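Local coordinates for orotidine 5'-phosphate decarboxylase (Pyrococcus horikoshii, PDB 2CZD), which probably catalyses the decarboxylation of orotidine 5'-monophosphate to UMP, the last step of de novo UMP synthesis, and forms a homodimer, at residues B[82-87]-B[100-105]; B[92-97]-B[129-134]; B[5-10]-B[29-34]; B[38-43]-B[75-80]. All blocks are in the same frame, centred on the assembly; numbering follows the deposited sequence.

Interaction 1 (B[82-87]-B[100-105]); sequences VIVHTF and GEIIMV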
loop_
_atom_site.group_PDB
_atom_site.type_symbol
_atom_site.label_atom_id
_atom_site.label_comp_id
_atom_site.label_asym_id
_atom_site.label_seq_id
_atom_site.Cartn_x
_atom_site.Cartn_y
_atom_site.Cartn_z
ATOM N N VAL B 82 1.101 -12.164 -3.682
ATOM C CA VAL B 82 1.042 -10.796 -3.193
ATOM C C VAL B 82 -0.384 -10.313 -3.396
ATOM O O VAL B 82 -0.962 -10.513 -4.475
ATOM C CB VAL B 82 1.998 -9.851 -3.994
ATOM C CG1 VAL B 82 1.701 -8.400 -3.654
ATOM C CG2 VAL B 82 3.460 -10.165 -3.653
ATOM N N ILE B 83 -0.962 -9.718 -2.346
ATOM C CA ILE B 83 -2.309 -9.140 -2.447
ATOM C C ILE B 83 -2.192 -7.732 -3.039
ATOM O O ILE B 83 -1.427 -6.892 -2.548
ATOM C CB ILE B 83 -2.997 -9.100 -1.069
ATOM C CG1 ILE B 83 -3.218 -10.540 -0.608
ATOM C CG2 ILE B 83 -4.356 -8.349 -1.142
ATOM C CD1 ILE B 83 -3.856 -10.695 0.795
ATOM N N VAL B 84 -2.967 -7.480 -4.092
ATOM C CA VAL B 84 -2.930 -6.202 -4.790
ATOM C C VAL B 84 -4.328 -5.645 -4.967
ATOM O O VAL B 84 -5.303 -6.401 -5.089
ATOM C CB VAL B 84 -2.293 -6.370 -6.195
ATOM C CG1 VAL B 84 -0.894 -6.922 -6.071
ATOM C CG2 VAL B 84 -3.168 -7.294 -7.044
ATOM N N HIS B 85 -4.445 -4.323 -4.946
ATOM C CA HIS B 85 -5.751 -3.693 -5.174
ATOM C C HIS B 85 -6.063 -3.720 -6.665
ATOM O O HIS B 85 -5.163 -3.814 -7.503
ATOM C CB HIS B 85 -5.739 -2.221 -4.748
ATOM C CG HIS B 85 -6.207 -1.989 -3.346
ATOM N ND1 HIS B 85 -7.520 -2.159 -2.962
ATOM C CD2 HIS B 85 -5.536 -1.583 -2.236
ATOM C CE1 HIS B 85 -7.641 -1.867 -1.679
ATOM N NE2 HIS B 85 -6.450 -1.514 -1.213
ATOM N N THR B 86 -7.356 -3.639 -6.962
ATOM C CA THR B 86 -7.864 -3.593 -8.330
ATOM C C THR B 86 -8.076 -2.132 -8.750
ATOM O O THR B 86 -7.935 -1.797 -9.927
ATOM C CB THR B 86 -9.241 -4.297 -8.426
ATOM O OG1 THR B 86 -9.101 -5.642 -7.960
ATOM C CG2 THR B 86 -9.741 -4.359 -9.858
ATOM N N PHE B 87 -8.407 -1.278 -7.772
ATOM C CA PHE B 87 -8.771 0.143 -7.988
ATOM C C PHE B 87 -7.798 0.989 -8.796
ATOM O O PHE B 87 -8.217 1.851 -9.560
ATOM C CB PHE B 87 -8.987 0.815 -6.602
ATOM C CG PHE B 87 -10.149 1.786 -6.512
ATOM C CD1 PHE B 87 -10.195 2.937 -7.286
ATOM C CD2 PHE B 87 -11.174 1.569 -5.592
ATOM C CE1 PHE B 87 -11.262 3.864 -7.147
ATOM C CE2 PHE B 87 -12.247 2.507 -5.454
ATOM C CZ PHE B 87 -12.271 3.633 -6.236
ATOM N N GLY B 100 4.915 -12.845 -10.073
ATOM C CA GLY B 100 4.463 -13.910 -9.193
ATOM C C GLY B 100 2.948 -13.939 -9.096
ATOM O O GLY B 100 2.261 -13.082 -9.664
ATOM N N GLU B 101 2.417 -14.908 -8.359
ATOM C CA GLU B 101 0.967 -15.031 -8.231
ATOM C C GLU B 101 0.369 -13.948 -7.357
ATOM O O GLU B 101 0.973 -13.482 -6.386
ATOM C CB GLU B 101 0.602 -16.429 -7.723
ATOM C CG GLU B 101 1.022 -17.510 -8.727
ATOM C CD GLU B 101 0.565 -18.892 -8.342
ATOM O OE1 GLU B 101 -0.631 -19.179 -8.526
ATOM O OE2 GLU B 101 1.400 -19.688 -7.844
ATOM N N ILE B 102 -0.845 -13.555 -7.717
ATOM C CA ILE B 102 -1.517 -12.482 -7.029
ATOM C C ILE B 102 -2.899 -12.832 -6.543
ATOM O O ILE B 102 -3.536 -13.773 -7.023
ATOM C CB ILE B 102 -1.660 -11.237 -7.949
ATOM C CG1 ILE B 102 -2.452 -11.589 -9.217
ATOM C CG2 ILE B 102 -0.265 -10.695 -8.314
ATOM C CD1 ILE B 102 -2.983 -10.357 -9.998
ATOM N N ILE B 103 -3.357 -12.056 -5.570
ATOM C CA ILE B 103 -4.701 -12.184 -5.005
ATOM C C ILE B 103 -5.224 -10.753 -5.096
ATOM O O ILE B 103 -4.561 -9.829 -4.632
ATOM C CB ILE B 103 -4.654 -12.641 -3.532
ATOM C CG1 ILE B 103 -4.219 -14.109 -3.479
ATOM C CG2 ILE B 103 -6.047 -12.430 -2.858
ATOM C CD1 ILE B 103 -3.770 -14.573 -2.099
ATOM N N MET B 104 -6.406 -10.559 -5.681
ATOM C CA MET B 104 -6.950 -9.213 -5.875
ATOM C C MET B 104 -8.015 -8.787 -4.890
ATOM O O MET B 104 -8.837 -9.578 -4.478
ATOM C CB MET B 104 -7.510 -9.086 -7.305
ATOM C CG MET B 104 -6.430 -9.194 -8.372
ATOM S SD MET B 104 -7.101 -9.295 -10.066
ATOM C CE MET B 104 -7.920 -7.672 -10.236
ATOM N N VAL B 105 -8.003 -7.502 -4.533
ATOM C CA VAL B 105 -8.994 -6.954 -3.620
ATOM C C VAL B 105 -10.164 -6.448 -4.447
ATOM O O VAL B 105 -10.005 -5.543 -5.291
ATOM C CB VAL B 105 -8.450 -5.735 -2.823
ATOM C CG1 VAL B 105 -9.585 -5.105 -1.990
ATOM C CG2 VAL B 105 -7.276 -6.151 -1.943
HETATM O O HOH W 1 -9.275 -2.605 -5.109
#
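V82, I83 and V84 run parallel to I102, I103 and M104 on adjacent strands, the axes of 82-85 and 101-105 approaching to 4.6 Å and crossing at -39°. Four backbone bonds join them: V82 N donates to E101 O and V84 N to I103 O, while I103 N and V105 N donate back to V82 O and V84 O. I103 O also takes a CA-H contact, 3.2 Å from I83 CA.

On the face that carries I83 and V105, the two side chains cross at about a right angle, I83 CG2 touching V105 CG2 at 3.7 Å. I83 CG1 leans against I103 CB. V105 CG2 stands over one face of the H85 ring, toward its rim. A water in the plane of that ring lies 2.8 Å from H85 ND1, accepts from T86 N and donates to V105 O. T86 OG1 donates to the same oxygen, 2.8 Å from V105 O and above the carbonyl plane, so V105 O is gripped twice, by the threonine hydroxyl and by the water. M104 bends at chi3 (64°), which brings CE across to T86 OG1 at 3.3 Å; V84 CG2 rests on M104 CG at 4.0 Å.

V82, V84 and I102 pack beneath V96 of helix 90-97. On the other face I83 touches D57 and H85 touches K59, the catalytic proton donor, while H85 NE2 bonds to A61 O of the second subunit. Parallel strands linked through a helix, with one face turned to the active site, are the beta-alpha-beta unit of a TIM barrel.

Interaction 2 (B[92-97]-B[129-134]); sequences SVMAVK and NEIEPF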
loop_
_atom_site.group_PDB
_atom_site.type_symbol
_atom_site.label_atom_id
_atom_site.label_comp_id
_atom_site.label_asym_id
_atom_site.label_seq_id
_atom_site.Cartn_x
_atom_site.Cartn_y
_atom_site.Cartn_z
ATOM N N SER B 92 -1.219 -1.626 -13.040
ATOM C CA SER B 92 -0.628 -1.802 -11.725
ATOM C C SER B 92 -0.789 -3.241 -11.232
ATOM O O SER B 92 0.102 -3.758 -10.555
ATOM C CB SER B 92 -1.213 -0.801 -10.728
ATOM O OG SER B 92 -0.707 0.502 -11.012
ATOM N N VAL B 93 -1.894 -3.901 -11.597
ATOM C CA VAL B 93 -2.086 -5.299 -11.203
ATOM C C VAL B 93 -1.125 -6.176 -12.004
ATOM O O VAL B 93 -0.406 -7.015 -11.430
ATOM C CB VAL B 93 -3.513 -5.777 -11.507
ATOM C CG1 VAL B 93 -3.631 -7.262 -11.190
ATOM C CG2 VAL B 93 -4.522 -4.996 -10.662
ATOM N N MET B 94 -1.076 -5.967 -13.327
ATOM C CA MET B 94 -0.218 -6.814 -14.143
ATOM C C MET B 94 1.269 -6.639 -13.869
ATOM O O MET B 94 2.057 -7.575 -14.073
ATOM C CB MET B 94 -0.531 -6.614 -15.634
ATOM C CG MET B 94 -1.880 -7.183 -16.064
ATOM S SD MET B 94 -2.101 -8.940 -15.674
ATOM C CE MET B 94 -0.896 -9.670 -16.690
ATOM N N ALA B 95 1.661 -5.474 -13.356
ATOM C CA ALA B 95 3.080 -5.276 -13.030
ATOM C C ALA B 95 3.524 -6.225 -11.915
ATOM O O ALA B 95 4.706 -6.602 -11.837
ATOM C CB ALA B 95 3.353 -3.836 -12.638
ATOM N N VAL B 96 2.581 -6.606 -11.054
ATOM C CA VAL B 96 2.870 -7.541 -9.979
ATOM C C VAL B 96 2.729 -8.975 -10.494
ATOM O O VAL B 96 3.588 -9.805 -10.220
ATOM C CB VAL B 96 1.894 -7.344 -8.788
ATOM C CG1 VAL B 96 2.253 -8.284 -7.645
ATOM C CG2 VAL B 96 1.953 -5.886 -8.309
ATOM N N LYS B 97 1.657 -9.270 -11.229
ATOM C CA LYS B 97 1.423 -10.633 -11.740
ATOM C C LYS B 97 2.583 -11.121 -12.635
ATOM O O LYS B 97 2.872 -12.308 -12.720
ATOM C CB LYS B 97 0.112 -10.677 -12.529
ATOM C CG LYS B 97 -0.372 -12.084 -12.817
ATOM C CD LYS B 97 -1.699 -12.025 -13.514
ATOM C CE LYS B 97 -2.390 -13.390 -13.554
ATOM N NZ LYS B 97 -1.555 -14.437 -14.201
ATOM N N ASN B 129 -12.060 -11.340 -13.315
ATOM C CA ASN B 129 -12.372 -12.395 -14.275
ATOM C C ASN B 129 -11.489 -12.292 -15.522
ATOM O O ASN B 129 -11.132 -13.306 -16.122
ATOM C CB ASN B 129 -13.848 -12.332 -14.654
ATOM C CG ASN B 129 -14.743 -12.826 -13.546
ATOM O OD1 ASN B 129 -14.278 -13.490 -12.611
ATOM N ND2 ASN B 129 -16.030 -12.526 -13.650
ATOM N N GLU B 130 -11.123 -11.070 -15.900
ATOM C CA GLU B 130 -10.284 -10.853 -17.072
ATOM C C GLU B 130 -8.850 -11.264 -16.774
ATOM O O GLU B 130 -8.205 -11.972 -17.556
ATOM C CB GLU B 130 -10.270 -9.368 -17.464
ATOM C CG GLU B 130 -11.562 -8.786 -18.028
ATOM C CD GLU B 130 -11.419 -7.298 -18.398
ATOM O OE1 GLU B 130 -12.435 -6.685 -18.784
ATOM O OE2 GLU B 130 -10.296 -6.733 -18.306
ATOM N N ILE B 131 -8.352 -10.822 -15.622
ATOM C CA ILE B 131 -6.972 -11.079 -15.245
ATOM C C ILE B 131 -6.679 -12.499 -14.772
ATOM O O ILE B 131 -5.579 -13.014 -14.982
ATOM C CB ILE B 131 -6.529 -10.044 -14.177
ATOM C CG1 ILE B 131 -6.344 -8.678 -14.860
ATOM C CG2 ILE B 131 -5.222 -10.480 -13.497
ATOM C CD1 ILE B 131 -5.993 -7.549 -13.924
ATOM N N GLU B 132 -7.684 -13.136 -14.167
ATOM C CA GLU B 132 -7.557 -14.487 -13.626
ATOM C C GLU B 132 -6.409 -14.637 -12.609
ATOM O O GLU B 132 -5.437 -15.363 -12.832
ATOM C CB GLU B 132 -7.434 -15.537 -14.748
ATOM C CG GLU B 132 -8.637 -15.555 -15.671
ATOM C CD GLU B 132 -8.493 -16.534 -16.838
ATOM O OE1 GLU B 132 -9.444 -16.621 -17.640
ATOM O OE2 GLU B 132 -7.436 -17.195 -16.970
ATOM N N PRO B 133 -6.489 -13.897 -11.491
ATOM C CA PRO B 133 -5.468 -13.979 -10.438
ATOM C C PRO B 133 -5.661 -15.334 -9.735
ATOM O O PRO B 133 -6.627 -16.054 -10.004
ATOM C CB PRO B 133 -5.853 -12.839 -9.490
ATOM C CG PRO B 133 -7.369 -12.854 -9.586
ATOM C CD PRO B 133 -7.585 -12.992 -11.091
ATOM N N PHE B 134 -4.748 -15.671 -8.837
ATOM C CA PHE B 134 -4.909 -16.907 -8.071
ATOM C C PHE B 134 -6.222 -16.844 -7.291
ATOM O O PHE B 134 -6.953 -17.831 -7.201
ATOM C CB PHE B 134 -3.746 -17.081 -7.086
ATOM C CG PHE B 134 -3.948 -18.212 -6.095
ATOM C CD1 PHE B 134 -4.371 -17.954 -4.793
ATOM C CD2 PHE B 134 -3.712 -19.531 -6.471
ATOM C CE1 PHE B 134 -4.556 -18.981 -3.868
ATOM C CE2 PHE B 134 -3.891 -20.566 -5.559
ATOM C CZ PHE B 134 -4.314 -20.295 -4.250
HETATM O O HOH W 2 -3.934 -16.086 -14.986
#
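V93, M94 and K97 of helix 90-97 meet I131 at the end of helix 121-131 in the outer helical layer of the TIM barrel, next to the strands these helices follow. I131 does most of the touching, and its two branches divide the work. CG1 is anti to the carbonyl carbon and CG2 anti to the backbone N; an extended chi2 (176°) carries I131 CD1 out to V93 CG1 at 3.6 Å, the two side chains crossing obliquely. CG2 serves the other two partners: it lies 3.8 Å from K97 CD and 4.1 Å from M94 SD, both chains sliding past I131 in the opposite direction.

K97 is extended until chi4 (-57°) turns its ammonium aside. CE is 3.5 Å from I131 O, and NZ donates to a water 3.0 Å away that in turn donates to E132 O at 2.7 Å. E132 leaves the helix with positive phi, and the nearby lysine charge would probably complement the negative end of the helix dipole. No direct hydrogen bond links the two segments. An alanine in place of I131 would probably open a gap beside V93 CG1 and leave the aliphatic part of K97 and the sulphur of M94 without their apolar neighbour.

A salt bridge from E130 to R90 ties the same two helices at the surface, whereas V93 and P133 both pack inward on I102. Helix 90-97 is thus packed beside the end of helix 121-131, its neighbour in the helical layer round the TIM barrel.

Interaction 3 (B[5-10]-B[29-34]); sequences ALDVYE and KVNWPL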
loop_
_atom_site.group_PDB
_atom_site.type_symbol
_atom_site.label_atom_id
_atom_site.label_comp_id
_atom_site.label_asym_id
_atom_site.label_seq_id
_atom_site.Cartn_x
_atom_site.Cartn_y
_atom_site.Cartn_z
ATOM N N ALA B 5 -3.112 -15.546 9.520
ATOM C CA ALA B 5 -2.706 -14.131 9.477
ATOM C C ALA B 5 -1.757 -14.026 10.673
ATOM O O ALA B 5 -2.188 -13.861 11.836
ATOM C CB ALA B 5 -3.915 -13.223 9.654
ATOM N N LEU B 6 -0.464 -14.143 10.374
ATOM C CA LEU B 6 0.583 -14.173 11.397
ATOM C C LEU B 6 0.979 -12.780 11.850
ATOM O O LEU B 6 2.106 -12.303 11.603
ATOM C CB LEU B 6 1.794 -14.929 10.863
ATOM C CG LEU B 6 2.878 -15.263 11.894
ATOM C CD1 LEU B 6 2.288 -16.192 12.950
ATOM C CD2 LEU B 6 4.046 -15.929 11.193
ATOM N N ASP B 7 0.042 -12.152 12.540
ATOM C CA ASP B 7 0.224 -10.787 12.996
ATOM C C ASP B 7 0.831 -10.746 14.393
ATOM O O ASP B 7 0.262 -10.193 15.329
ATOM C CB ASP B 7 -1.117 -10.053 12.931
ATOM C CG ASP B 7 -1.671 -9.968 11.510
ATOM O OD1 ASP B 7 -0.888 -10.146 10.550
ATOM O OD2 ASP B 7 -2.885 -9.708 11.352
ATOM N N VAL B 8 2.002 -11.363 14.493
ATOM C CA VAL B 8 2.776 -11.460 15.721
ATOM C C VAL B 8 4.032 -10.691 15.362
ATOM O O VAL B 8 4.906 -11.194 14.654
ATOM C CB VAL B 8 3.093 -12.925 16.022
ATOM C CG1 VAL B 8 4.073 -13.035 17.192
ATOM C CG2 VAL B 8 1.791 -13.657 16.321
ATOM N N TYR B 9 4.105 -9.463 15.856
ATOM C CA TYR B 9 5.200 -8.577 15.501
ATOM C C TYR B 9 6.492 -8.753 16.273
ATOM O O TYR B 9 7.271 -7.820 16.446
ATOM C CB TYR B 9 4.675 -7.139 15.542
ATOM C CG TYR B 9 3.390 -6.992 14.734
ATOM C CD1 TYR B 9 3.341 -7.382 13.390
ATOM C CD2 TYR B 9 2.209 -6.540 15.326
ATOM C CE1 TYR B 9 2.152 -7.333 12.664
ATOM C CE2 TYR B 9 1.012 -6.485 14.609
ATOM C CZ TYR B 9 0.989 -6.883 13.278
ATOM O OH TYR B 9 -0.192 -6.809 12.576
ATOM N N GLU B 10 6.703 -9.983 16.719
ATOM C CA GLU B 10 7.906 -10.373 17.423
ATOM C C GLU B 10 8.441 -11.529 16.589
ATOM O O GLU B 10 8.004 -12.671 16.735
ATOM C CB GLU B 10 7.570 -10.843 18.829
ATOM C CG GLU B 10 8.788 -11.039 19.691
ATOM C CD GLU B 10 8.435 -11.152 21.162
ATOM O OE1 GLU B 10 7.501 -10.445 21.604
ATOM O OE2 GLU B 10 9.098 -11.935 21.879
ATOM N N LYS B 29 0.076 -15.650 6.133
ATOM C CA LYS B 29 -0.094 -14.320 5.548
ATOM C C LYS B 29 0.635 -13.288 6.418
ATOM O O LYS B 29 0.440 -13.234 7.644
ATOM C CB LYS B 29 -1.588 -13.966 5.450
ATOM C CG LYS B 29 -1.858 -12.577 4.837
ATOM C CD LYS B 29 -3.362 -12.368 4.693
ATOM C CE LYS B 29 -4.035 -11.998 6.029
ATOM N NZ LYS B 29 -3.581 -10.664 6.533
ATOM N N VAL B 30 1.480 -12.478 5.792
ATOM C CA VAL B 30 2.220 -11.456 6.522
ATOM C C VAL B 30 1.792 -10.079 6.021
ATOM O O VAL B 30 1.334 -9.937 4.887
ATOM C CB VAL B 30 3.753 -11.629 6.365
ATOM C CG1 VAL B 30 4.174 -13.013 6.887
ATOM C CG2 VAL B 30 4.161 -11.453 4.906
ATOM N N ASN B 31 1.923 -9.065 6.866
ATOM C CA ASN B 31 1.517 -7.717 6.461
ATOM C C ASN B 31 2.653 -6.695 6.544
ATOM O O ASN B 31 3.780 -7.046 6.877
ATOM C CB ASN B 31 0.323 -7.260 7.303
ATOM C CG ASN B 31 0.620 -7.250 8.790
ATOM O OD1 ASN B 31 1.770 -7.302 9.207
ATOM N ND2 ASN B 31 -0.426 -7.155 9.597
ATOM N N TRP B 32 2.377 -5.440 6.196
ATOM C CA TRP B 32 3.431 -4.429 6.267
ATOM C C TRP B 32 3.995 -4.243 7.694
ATOM O O TRP B 32 5.206 -4.119 7.867
ATOM C CB TRP B 32 2.936 -3.076 5.708
ATOM C CG TRP B 32 2.914 -2.958 4.183
ATOM C CD1 TRP B 32 1.845 -2.584 3.417
ATOM C CD2 TRP B 32 4.026 -3.075 3.281
ATOM N NE1 TRP B 32 2.221 -2.453 2.101
ATOM C CE2 TRP B 32 3.552 -2.744 1.984
ATOM C CE3 TRP B 32 5.371 -3.418 3.439
ATOM C CZ2 TRP B 32 4.376 -2.744 0.859
ATOM C CZ3 TRP B 32 6.206 -3.418 2.304
ATOM C CH2 TRP B 32 5.693 -3.079 1.031
ATOM N N PRO B 33 3.133 -4.230 8.726
ATOM C CA PRO B 33 3.681 -4.054 10.080
ATOM C C PRO B 33 4.777 -5.065 10.431
ATOM O O PRO B 33 5.794 -4.699 11.018
ATOM C CB PRO B 33 2.450 -4.193 10.977
ATOM C CG PRO B 33 1.357 -3.526 10.125
ATOM C CD PRO B 33 1.675 -3.996 8.694
ATOM N N LEU B 34 4.573 -6.334 10.077
ATOM C CA LEU B 34 5.583 -7.347 10.367
ATOM C C LEU B 34 6.845 -7.083 9.552
ATOM O O LEU B 34 7.949 -7.143 10.084
ATOM C CB LEU B 34 5.048 -8.760 10.078
ATOM C CG LEU B 34 6.042 -9.899 10.335
ATOM C CD1 LEU B 34 6.427 -9.921 11.831
ATOM C CD2 LEU B 34 5.414 -11.229 9.926
HETATM O O HOH W 3 1.829 -10.399 9.641
HETATM O O HOH W 4 -1.189 -10.987 7.985
HETATM O O HOH W 5 -3.925 -9.114 8.887
#
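The Y9 ring and the N31 amide are nearly coplanar, 18° apart, and N31 ND2 arrives at the ring edge in plane to donate to Y9 OH at 3.0 Å. L34 CB lies at the same ring's edge, while D7 O sits over one face toward the rim. P33 CB comes obliquely to Y9 CE1 at 3.6 Å. The carboxylate of D7 is turned within 8° of the amide plane, but D7 OD1, 3.2 Å from N31 ND2, is too poorly angled for a bond.

In N31, chi1 (59°) places CG between the backbone N and the carbonyl carbon, and the amide it carries meets Y9 through ND2 and L34 N through OD1, at 3.1 Å, as the N-cap of helix 32-38. These groups stand at the mouth of the TIM barrel, where strands 2-5 and 27-31 end and D7 and K29 serve the substrate site. A leucine in place of N31 would probably leave Y9 OH without this donor and the L34 amide uncapped, setting the ring freer to turn.

Deeper in, L6 N donates to K29 O at 3.0 Å. D7 and K29 meet through two waters, one bound to D7 OD1 and the other to D7 OD2, both accepting from K29 NZ, which also forms a salt bridge with D57. Y9 and P33 pack on L69 of the second subunit.

Interaction 4 (B[38-43]-B[75-80]); sequences SGVDII and FGAGAD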
loop_
_atom_site.group_PDB
_atom_site.type_symbol
_atom_site.label_atom_id
_atom_site.label_comp_id
_atom_site.label_asym_id
_atom_site.label_seq_id
_atom_site.Cartn_x
_atom_site.Cartn_y
_atom_site.Cartn_z
ATOM N N SER B 38 10.392 -6.416 11.402
ATOM C CA SER B 38 11.417 -7.456 11.290
ATOM C C SER B 38 12.268 -7.446 10.026
ATOM O O SER B 38 13.223 -8.225 9.926
ATOM C CB SER B 38 10.773 -8.838 11.416
ATOM O OG SER B 38 10.142 -8.985 12.681
ATOM N N GLY B 39 11.957 -6.566 9.076
ATOM C CA GLY B 39 12.688 -6.543 7.821
ATOM C C GLY B 39 12.005 -7.499 6.851
ATOM O O GLY B 39 11.350 -8.470 7.274
ATOM N N VAL B 40 12.130 -7.239 5.553
ATOM C CA VAL B 40 11.513 -8.108 4.560
ATOM C C VAL B 40 12.078 -9.539 4.654
ATOM O O VAL B 40 11.419 -10.504 4.253
ATOM C CB VAL B 40 11.701 -7.533 3.122
ATOM C CG1 VAL B 40 13.169 -7.575 2.720
ATOM C CG2 VAL B 40 10.830 -8.298 2.129
ATOM N N ASP B 41 13.282 -9.691 5.202
ATOM C CA ASP B 41 13.860 -11.028 5.332
ATOM C C ASP B 41 13.073 -11.953 6.267
ATOM O O ASP B 41 13.359 -13.158 6.327
ATOM C CB ASP B 41 15.317 -10.962 5.808
ATOM C CG ASP B 41 16.279 -10.593 4.693
ATOM O OD1 ASP B 41 16.128 -11.126 3.577
ATOM O OD2 ASP B 41 17.202 -9.782 4.929
ATOM N N ILE B 42 12.105 -11.410 7.006
ATOM C CA ILE B 42 11.290 -12.254 7.876
ATOM C C ILE B 42 10.568 -13.236 6.948
ATOM O O ILE B 42 10.230 -14.360 7.327
ATOM C CB ILE B 42 10.238 -11.421 8.699
ATOM C CG1 ILE B 42 9.483 -12.319 9.681
ATOM C CG2 ILE B 42 9.196 -10.783 7.779
ATOM C CD1 ILE B 42 10.341 -12.915 10.769
ATOM N N ILE B 43 10.323 -12.803 5.719
ATOM C CA ILE B 43 9.649 -13.682 4.773
ATOM C C ILE B 43 10.541 -14.879 4.417
ATOM O O ILE B 43 10.068 -16.010 4.357
ATOM C CB ILE B 43 9.263 -12.922 3.484
ATOM C CG1 ILE B 43 8.153 -11.922 3.799
ATOM C CG2 ILE B 43 8.776 -13.885 2.423
ATOM C CD1 ILE B 43 7.878 -10.945 2.658
ATOM N N PHE B 75 8.610 -10.993 -3.651
ATOM C CA PHE B 75 8.611 -12.361 -4.197
ATOM C C PHE B 75 10.046 -12.862 -4.054
ATOM O O PHE B 75 10.287 -14.043 -3.777
ATOM C CB PHE B 75 8.227 -12.378 -5.678
ATOM C CG PHE B 75 6.741 -12.225 -5.930
ATOM C CD1 PHE B 75 5.818 -13.099 -5.347
ATOM C CD2 PHE B 75 6.273 -11.255 -6.804
ATOM C CE1 PHE B 75 4.443 -13.000 -5.647
ATOM C CE2 PHE B 75 4.918 -11.148 -7.102
ATOM C CZ PHE B 75 3.999 -12.021 -6.526
ATOM N N GLY B 76 10.993 -11.943 -4.234
ATOM C CA GLY B 76 12.407 -12.268 -4.109
ATOM C C GLY B 76 12.800 -12.811 -2.743
ATOM O O GLY B 76 13.670 -13.683 -2.623
ATOM N N ALA B 77 12.139 -12.307 -1.708
ATOM C CA ALA B 77 12.402 -12.729 -0.335
ATOM C C ALA B 77 11.715 -14.044 0.009
ATOM O O ALA B 77 11.972 -14.618 1.064
ATOM C CB ALA B 77 11.961 -11.627 0.639
ATOM N N GLY B 78 10.833 -14.517 -0.871
ATOM C CA GLY B 78 10.179 -15.783 -0.608
ATOM C C GLY B 78 8.665 -15.809 -0.647
ATOM O O GLY B 78 8.072 -16.877 -0.466
ATOM N N ALA B 79 8.020 -14.663 -0.863
ATOM C CA ALA B 79 6.560 -14.672 -0.939
ATOM C C ALA B 79 6.105 -15.481 -2.133
ATOM O O ALA B 79 6.743 -15.461 -3.190
ATOM C CB ALA B 79 5.996 -13.230 -1.069
ATOM N N ASP B 80 4.995 -16.191 -1.959
ATOM C CA ASP B 80 4.407 -16.972 -3.031
ATOM C C ASP B 80 3.251 -16.222 -3.678
ATOM O O ASP B 80 2.931 -16.467 -4.836
ATOM C CB ASP B 80 3.919 -18.317 -2.498
ATOM C CG ASP B 80 5.057 -19.180 -2.038
ATOM O OD1 ASP B 80 5.792 -19.715 -2.906
ATOM O OD2 ASP B 80 5.218 -19.301 -0.813
#
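In V40 and I43 chi1 sets CG1 (67° in V40, -69° in I43), which leaves CG2 anti to the backbone N in both, and with these methyls they meet A77 and the turn after it. V40 CG2 touches A77 CB at 3.8 Å. I43 CG2 settles against backbone rather than side chain, 3.5 Å from A77 O and equally 3.5 Å from A79 N, with G78 C at 3.6 Å. Behind it, I43 CB faces A77 CB at 4.1 Å, and the alanine methyl thus meets both V40 and I43.

The turn is a Schellman motif closing helix 64-76: G78 leaves the helix with phi of 126°, and G78 N bonds to F75 O at 3.0 Å. A CB at G78 would fall 3.4 Å from I43 CG2 and would also be jammed against A77 O, which suits the position to a residue without a side chain. In the TIM barrel this joins the chain entering helix 41-50 to the chain that passes from helix 64-76 into strand 81-85, beside strand 53-60 in the barrel.

No hydrogen bond crosses between the two segments, and the touching side chains are apolar and buried. I43 also packs on I54 of strand 53-60 and on V74 of helix 64-76. Polar bonds lie one helical turn on, where K47 NZ forms a salt bridge with D80 OD2 and a hydrogen bond with G78 O.

How the interactions relate
All four contacts belong to one TIM barrel but to different layers. Interactions 1 and 3 involve strands of the same sheet and touch where I83 meets K29; both also reach the second subunit. The first is held by regular backbone bonds, the third largely by side-chain and water-mediated bonds around the substrate site. Interactions 2 and 4 are apolar packing in the helical layer, without a direct hydrogen bond; 4 is buried, while 2 is partly open to solvent. Interaction 2 rests on interaction 1 through V93 and I102, and F75 carries interaction 4 to G100 and V82. Interactions 2 and 3, about 24 Å apart between centres, do not touch.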